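Local coordinates for transcription factor MBP1 (Magnaporthe oryzae, PDB 4UX5), which binds DNA through an amino-terminal winged helix-turn-helix domain of the KilA-N family and probably acts as an activator of RNA polymerase II transcription, at residues W46-F58 against A100-F113. Residues are numbered along the deposited sequence; the frame is centred on the assembly and turned at random.
Sequences WINATHILKAAGF and AHRNNIFDRLRPIF. With nucleotides of chain C.
The F113 ring receives CD1 of I52 at its edge, near the ring plane and 4.0 Å from CZ, while CD1 of I47 comes in obliquely, 3.9 Å from CE1. At the far end, the F58 ring and the N103 amide stand almost perpendicular (87°), with OD1 of N103 3.2 Å from CE2; the other end of that amide, ND2, bonds to L99 O. Between the two rings the contact is aliphatic, without a cross-segment hydrogen bond. The beta-branched I52 suits this place because its two branches reach in two directions: CG1, beside its own backbone N (chi1 -62°), carries CD1 to F113, whereas CG2 lies 3.8 Å from both I105 CG2 and L109 CD1. A55, with its small methyl, lets L109 come close, CB to CD2 at 3.8 Å. Near I105, the helix 93-102 ends in a Schellman motif with N104, at positive phi, as the C-prime residue.

The opposite side of helix 49-55 faces DNA: OG1 of T50 donates to OP1 of DG10 (2.6 Å), and the long K54 brings NZ to OP1 of DC9 (2.7 Å), both in chain C. N48 caps this helix, its OD1 accepting from H51 N. The 100-113 segment thus backs a phosphate-binding helix, with F32 and V38 of strands 25-32 and 36-41 touching L109, and helix 60-71 packing against L53 and F58.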
loop_
_atom_site.group_PDB
_atom_site.type_symbol
_atom_site.label_atom_id
_atom_site.label_comp_id
_atom_site.label_asym_id
_atom_site.label_seq_id
_atom_site.Cartn_x
_atom_site.Cartn_y
_atom_site.Cartn_z
ATOM N N TRP A 46 -16.202 8.438 4.096
ATOM C CA TRP A 46 -15.102 7.818 4.817
ATOM C C TRP A 46 -14.057 8.878 5.134
ATOM O O TRP A 46 -13.846 9.807 4.353
ATOM C CB TRP A 46 -14.486 6.675 4.015
ATOM C CG TRP A 46 -15.264 5.398 4.095
ATOM C CD1 TRP A 46 -16.616 5.263 4.234
ATOM C CD2 TRP A 46 -14.729 4.070 4.061
ATOM N NE1 TRP A 46 -16.955 3.931 4.279
ATOM C CE2 TRP A 46 -15.814 3.178 4.174
ATOM C CE3 TRP A 46 -13.438 3.549 3.940
ATOM C CZ2 TRP A 46 -15.647 1.796 4.170
ATOM C CZ3 TRP A 46 -13.274 2.178 3.936
ATOM C CH2 TRP A 46 -14.372 1.317 4.051
ATOM N N ILE A 47 -13.408 8.739 6.285
ATOM C CA ILE A 47 -12.496 9.764 6.770
ATOM C C ILE A 47 -11.102 9.183 7.013
ATOM O O ILE A 47 -10.954 7.992 7.288
ATOM C CB ILE A 47 -13.045 10.418 8.064
ATOM C CG1 ILE A 47 -12.317 11.729 8.368
ATOM C CG2 ILE A 47 -12.978 9.444 9.237
ATOM C CD1 ILE A 47 -13.073 12.640 9.304
ATOM N N ASN A 48 -10.083 10.028 6.886
ATOM C CA ASN A 48 -8.695 9.600 7.036
ATOM C C ASN A 48 -8.299 9.464 8.506
ATOM O O ASN A 48 -8.104 10.463 9.200
ATOM C CB ASN A 48 -7.766 10.586 6.323
ATOM C CG ASN A 48 -6.382 10.014 6.068
ATOM O OD1 ASN A 48 -5.795 9.362 6.929
ATOM N ND2 ASN A 48 -5.857 10.253 4.871
ATOM N N ALA A 49 -8.178 8.225 8.972
ATOM C CA ALA A 49 -7.852 7.954 10.370
ATOM C C ALA A 49 -6.423 8.365 10.705
ATOM O O ALA A 49 -6.111 8.668 11.855
ATOM C CB ALA A 49 -8.062 6.481 10.686
ATOM N N THR A 50 -5.559 8.373 9.697
ATOM C CA THR A 50 -4.171 8.779 9.887
ATOM C C THR A 50 -4.095 10.279 10.151
ATOM O O THR A 50 -3.285 10.735 10.956
ATOM C CB THR A 50 -3.301 8.416 8.666
ATOM O OG1 THR A 50 -3.512 7.042 8.322
ATOM C CG2 THR A 50 -1.826 8.636 8.963
ATOM N N HIS A 51 -4.948 11.040 9.472
ATOM C CA HIS A 51 -5.041 12.480 9.693
ATOM C C HIS A 51 -5.550 12.792 11.097
ATOM O O HIS A 51 -5.120 13.761 11.723
ATOM C CB HIS A 51 -5.963 13.131 8.659
ATOM C CG HIS A 51 -5.427 13.113 7.263
ATOM N ND1 HIS A 51 -6.172 13.514 6.176
ATOM C CD2 HIS A 51 -4.218 12.747 6.772
ATOM C CE1 HIS A 51 -5.450 13.394 5.078
ATOM N NE2 HIS A 51 -4.258 12.930 5.412
ATOM N N ILE A 52 -6.478 11.971 11.579
ATOM C CA ILE A 52 -7.065 12.162 12.900
ATOM C C ILE A 52 -6.026 11.929 13.991
ATOM O O ILE A 52 -5.859 12.756 14.885
ATOM C CB ILE A 52 -8.269 11.224 13.127
ATOM C CG1 ILE A 52 -9.380 11.527 12.117
ATOM C CG2 ILE A 52 -8.790 11.360 14.548
ATOM C CD1 ILE A 52 -10.575 10.606 12.226
ATOM N N LEU A 53 -5.321 10.805 13.906
ATOM C CA LEU A 53 -4.296 10.470 14.889
ATOM C C LEU A 53 -3.127 11.455 14.848
ATOM O O LEU A 53 -2.452 11.663 15.854
ATOM C CB LEU A 53 -3.796 9.041 14.670
ATOM C CG LEU A 53 -4.833 7.948 14.930
ATOM C CD1 LEU A 53 -4.247 6.570 14.663
ATOM C CD2 LEU A 53 -5.372 8.042 16.354
ATOM N N LYS A 54 -2.896 12.060 13.686
ATOM C CA LYS A 54 -1.884 13.106 13.555
ATOM C C LYS A 54 -2.371 14.412 14.167
ATOM O O LYS A 54 -1.572 15.230 14.621
ATOM C CB LYS A 54 -1.515 13.330 12.087
ATOM C CG LYS A 54 -0.607 12.268 11.501
ATOM C CD LYS A 54 -0.472 12.432 9.995
ATOM C CE LYS A 54 0.206 13.745 9.637
ATOM N NZ LYS A 54 0.402 13.888 8.167
ATOM N N ALA A 55 -3.687 14.607 14.161
ATOM C CA ALA A 55 -4.288 15.771 14.800
ATOM C C ALA A 55 -4.125 15.657 16.310
ATOM O O ALA A 55 -3.931 16.655 17.003
ATOM C CB ALA A 55 -5.755 15.901 14.419
ATOM N N ALA A 56 -4.204 14.430 16.814
ATOM C CA ALA A 56 -3.824 14.148 18.189
ATOM C C ALA A 56 -2.302 14.183 18.284
ATOM O O ALA A 56 -1.617 14.314 17.271
ATOM C CB ALA A 56 -4.371 12.804 18.637
ATOM N N GLY A 57 -1.766 14.057 19.493
ATOM C CA GLY A 57 -0.336 14.218 19.702
ATOM C C GLY A 57 0.546 13.078 19.218
ATOM O O GLY A 57 1.762 13.115 19.403
ATOM N N PHE A 58 -0.057 12.076 18.586
ATOM C CA PHE A 58 0.653 10.852 18.219
ATOM C C PHE A 58 1.650 11.022 17.077
ATOM O O PHE A 58 1.323 11.572 16.027
ATOM C CB PHE A 58 -0.348 9.760 17.847
ATOM C CG PHE A 58 -1.285 9.403 18.956
ATOM C CD1 PHE A 58 -0.800 8.897 20.150
ATOM C CD2 PHE A 58 -2.651 9.574 18.808
ATOM C CE1 PHE A 58 -1.662 8.567 21.181
ATOM C CE2 PHE A 58 -3.518 9.246 19.835
ATOM C CZ PHE A 58 -3.023 8.740 21.023
ATOM N N ALA A 100 -11.961 9.404 17.104
ATOM C CA ALA A 100 -11.639 10.757 17.530
ATOM C C ALA A 100 -12.008 10.966 18.994
ATOM O O ALA A 100 -11.308 11.664 19.728
ATOM C CB ALA A 100 -12.349 11.773 16.649
ATOM N N HIS A 101 -13.112 10.359 19.417
ATOM C CA HIS A 101 -13.519 10.421 20.812
ATOM C C HIS A 101 -12.536 9.658 21.693
ATOM O O HIS A 101 -12.016 10.211 22.662
ATOM C CB HIS A 101 -14.936 9.871 20.992
ATOM C CG HIS A 101 -16.013 10.852 20.646
ATOM N ND1 HIS A 101 -16.823 10.713 19.538
ATOM C CD2 HIS A 101 -16.412 11.991 21.260
ATOM C CE1 HIS A 101 -17.674 11.719 19.488
ATOM N NE2 HIS A 101 -17.446 12.512 20.521
ATOM N N ARG A 102 -12.271 8.400 21.336
ATOM C CA ARG A 102 -11.382 7.531 22.112
ATOM C C ARG A 102 -9.988 8.124 22.293
ATOM O O ARG A 102 -9.295 7.807 23.259
ATOM C CB ARG A 102 -11.262 6.149 21.456
ATOM C CG ARG A 102 -12.564 5.370 21.368
ATOM C CD ARG A 102 -12.311 3.885 21.135
ATOM N NE ARG A 102 -11.344 3.634 20.067
ATOM C CZ ARG A 102 -11.665 3.444 18.790
ATOM N NH1 ARG A 102 -12.933 3.483 18.407
ATOM N NH2 ARG A 102 -10.714 3.214 17.894
ATOM N N ASN A 103 -9.580 8.981 21.363
ATOM C CA ASN A 103 -8.264 9.602 21.426
ATOM C C ASN A 103 -8.340 11.093 21.743
ATOM O O ASN A 103 -7.392 11.838 21.490
ATOM C CB ASN A 103 -7.509 9.375 20.116
ATOM C CG ASN A 103 -7.161 7.914 19.893
ATOM O OD1 ASN A 103 -6.102 7.446 20.312
ATOM N ND2 ASN A 103 -8.053 7.184 19.233
ATOM N N ASN A 104 -9.480 11.518 22.282
ATOM C CA ASN A 104 -9.632 12.861 22.844
ATOM C C ASN A 104 -9.318 13.993 21.861
ATOM O O ASN A 104 -8.508 14.871 22.160
ATOM C CB ASN A 104 -8.738 12.995 24.084
ATOM C CG ASN A 104 -9.182 14.111 25.015
ATOM O OD1 ASN A 104 -10.375 14.372 25.169
ATOM N ND2 ASN A 104 -8.217 14.776 25.642
ATOM N N ILE A 105 -9.961 13.983 20.697
ATOM C CA ILE A 105 -9.649 14.971 19.664
ATOM C C ILE A 105 -10.890 15.378 18.863
ATOM O O ILE A 105 -10.808 16.192 17.941
ATOM C CB ILE A 105 -8.555 14.435 18.701
ATOM C CG1 ILE A 105 -7.866 15.576 17.942
ATOM C CG2 ILE A 105 -9.130 13.395 17.746
ATOM C CD1 ILE A 105 -7.237 16.617 18.838
ATOM N N PHE A 106 -12.039 14.819 19.227
ATOM C CA PHE A 106 -13.277 15.091 18.505
ATOM C C PHE A 106 -13.654 16.573 18.496
ATOM O O PHE A 106 -14.164 17.085 17.498
ATOM C CB PHE A 106 -14.429 14.278 19.097
ATOM C CG PHE A 106 -15.740 14.512 18.406
ATOM C CD1 PHE A 106 -16.053 13.834 17.238
ATOM C CD2 PHE A 106 -16.657 15.418 18.915
ATOM C CE1 PHE A 106 -17.260 14.051 16.595
ATOM C CE2 PHE A 106 -17.862 15.640 18.278
ATOM C CZ PHE A 106 -18.164 14.955 17.116
ATOM N N ASP A 107 -13.408 17.255 19.609
ATOM C CA ASP A 107 -13.776 18.661 19.734
ATOM C C ASP A 107 -13.003 19.556 18.767
ATOM O O ASP A 107 -13.574 20.464 18.163
ATOM C CB ASP A 107 -13.562 19.144 21.172
ATOM C CG ASP A 107 -14.571 18.555 22.138
ATOM O OD1 ASP A 107 -15.687 18.206 21.695
ATOM O OD2 ASP A 107 -14.254 18.444 23.342
ATOM N N ARG A 108 -11.707 19.302 18.621
ATOM C CA ARG A 108 -10.884 20.103 17.720
ATOM C C ARG A 108 -11.223 19.825 16.257
ATOM O O ARG A 108 -11.028 20.676 15.389
ATOM C CB ARG A 108 -9.397 19.839 17.969
ATOM C CG ARG A 108 -8.469 20.750 17.178
ATOM C CD ARG A 108 -7.012 20.410 17.426
ATOM N NE ARG A 108 -6.109 21.286 16.685
ATOM C CZ ARG A 108 -5.580 22.401 17.179
ATOM N NH1 ARG A 108 -5.863 22.781 18.417
ATOM N NH2 ARG A 108 -4.765 23.137 16.434
ATOM N N LEU A 109 -11.741 18.630 15.995
ATOM C CA LEU A 109 -12.042 18.204 14.634
ATOM C C LEU A 109 -13.537 18.230 14.346
ATOM O O LEU A 109 -13.985 17.672 13.348
ATOM C CB LEU A 109 -11.505 16.794 14.385
ATOM C CG LEU A 109 -10.021 16.546 14.646
ATOM C CD1 LEU A 109 -9.681 15.098 14.336
ATOM C CD2 LEU A 109 -9.164 17.494 13.824
ATOM N N ARG A 110 -14.303 18.875 15.220
ATOM C CA ARG A 110 -15.763 18.890 15.104
ATOM C C ARG A 110 -16.318 19.302 13.724
ATOM O O ARG A 110 -17.255 18.664 13.235
ATOM C CB ARG A 110 -16.361 19.801 16.184
ATOM C CG ARG A 110 -17.877 19.870 16.152
ATOM C CD ARG A 110 -18.427 20.625 17.352
ATOM N NE ARG A 110 -18.131 19.942 18.608
ATOM C CZ ARG A 110 -18.924 19.035 19.170
ATOM N NH1 ARG A 110 -20.068 18.700 18.588
ATOM N NH2 ARG A 110 -18.573 18.464 20.313
ATOM N N PRO A 111 -15.757 20.354 13.088
ATOM C CA PRO A 111 -16.344 20.756 11.800
ATOM C C PRO A 111 -16.312 19.695 10.694
ATOM O O PRO A 111 -17.215 19.688 9.858
ATOM C CB PRO A 111 -15.490 21.963 11.392
ATOM C CG PRO A 111 -15.005 22.523 12.678
ATOM C CD PRO A 111 -14.747 21.330 13.544
ATOM N N ILE A 112 -15.310 18.821 10.679
ATOM C CA ILE A 112 -15.211 17.826 9.610
ATOM C C ILE A 112 -16.203 16.683 9.831
ATOM O O ILE A 112 -16.550 15.960 8.896
ATOM C CB ILE A 112 -13.777 17.257 9.479
ATOM C CG1 ILE A 112 -13.601 16.550 8.131
ATOM C CG2 ILE A 112 -13.457 16.298 10.615
ATOM C CD1 ILE A 112 -13.959 17.404 6.936
ATOM N N PHE A 113 -16.670 16.534 11.067
ATOM C CA PHE A 113 -17.643 15.493 11.386
ATOM C C PHE A 113 -19.073 16.003 11.252
ATOM O O PHE A 113 -19.990 15.241 10.945
ATOM C CB PHE A 113 -17.418 14.953 12.801
ATOM C CG PHE A 113 -16.167 14.139 12.948
ATOM C CD1 PHE A 113 -16.119 12.835 12.488
ATOM C CD2 PHE A 113 -15.041 14.675 13.550
ATOM C CE1 PHE A 113 -14.971 12.084 12.616
ATOM C CE2 PHE A 113 -13.889 13.928 13.683
ATOM C CZ PHE A 113 -13.854 12.630 13.217
ATOM P P DC C 9 1.915 10.584 6.642
ATOM O OP1 DC C 9 0.932 11.691 6.607
ATOM O OP2 DC C 9 2.943 10.539 7.704
ATOM O "O5'" DC C 9 1.130 9.190 6.630
ATOM C "C5'" DC C 9 0.107 8.964 5.663
ATOM C "C4'" DC C 9 0.359 7.685 4.881
ATOM O "O4'" DC C 9 1.486 7.864 4.007
ATOM C "C3'" DC C 9 0.719 6.474 5.718
ATOM O "O3'" DC C 9 -0.467 5.821 6.147
ATOM C "C2'" DC C 9 1.518 5.600 4.739
ATOM C "C1'" DC C 9 2.019 6.597 3.683
ATOM N N1 DC C 9 3.510 6.716 3.609
ATOM C C2 DC C 9 4.223 5.984 2.650
ATOM O O2 DC C 9 3.610 5.234 1.881
ATOM N N3 DC C 9 5.571 6.113 2.594
ATOM C C4 DC C 9 6.199 6.928 3.439
ATOM N N4 DC C 9 7.528 7.022 3.345
ATOM C C5 DC C 9 5.493 7.683 4.421
ATOM C C6 DC C 9 4.162 7.550 4.468
ATOM P P DG C 10 -0.507 5.053 7.557
ATOM O OP1 DG C 10 -1.922 4.998 7.993
ATOM O OP2 DG C 10 0.520 5.665 8.429
ATOM O "O5'" DG C 10 -0.068 3.560 7.195
ATOM C "C5'" DG C 10 -0.830 2.810 6.257
ATOM C "C4'" DG C 10 0.026 1.755 5.573
ATOM O "O4'" DG C 10 1.257 2.357 5.089
ATOM C "C3'" DG C 10 0.451 0.588 6.462
ATOM O "O3'" DG C 10 0.432 -0.609 5.711
ATOM C "C2'" DG C 10 1.872 0.969 6.860
ATOM C "C1'" DG C 10 2.361 1.634 5.586
ATOM N N9 DG C 10 3.463 2.560 5.802
ATOM C C8 DG C 10 3.516 3.582 6.718
ATOM N N7 DG C 10 4.636 4.248 6.689
ATOM C C5 DG C 10 5.375 3.626 5.690
ATOM C C6 DG C 10 6.673 3.913 5.207
ATOM O O6 DG C 10 7.451 4.801 5.580
ATOM N N1 DG C 10 7.047 3.039 4.186
ATOM C C2 DG C 10 6.264 2.021 3.696
ATOM N N2 DG C 10 6.795 1.284 2.711
ATOM N N3 DG C 10 5.044 1.744 4.141
ATOM C C4 DG C 10 4.667 2.584 5.135
#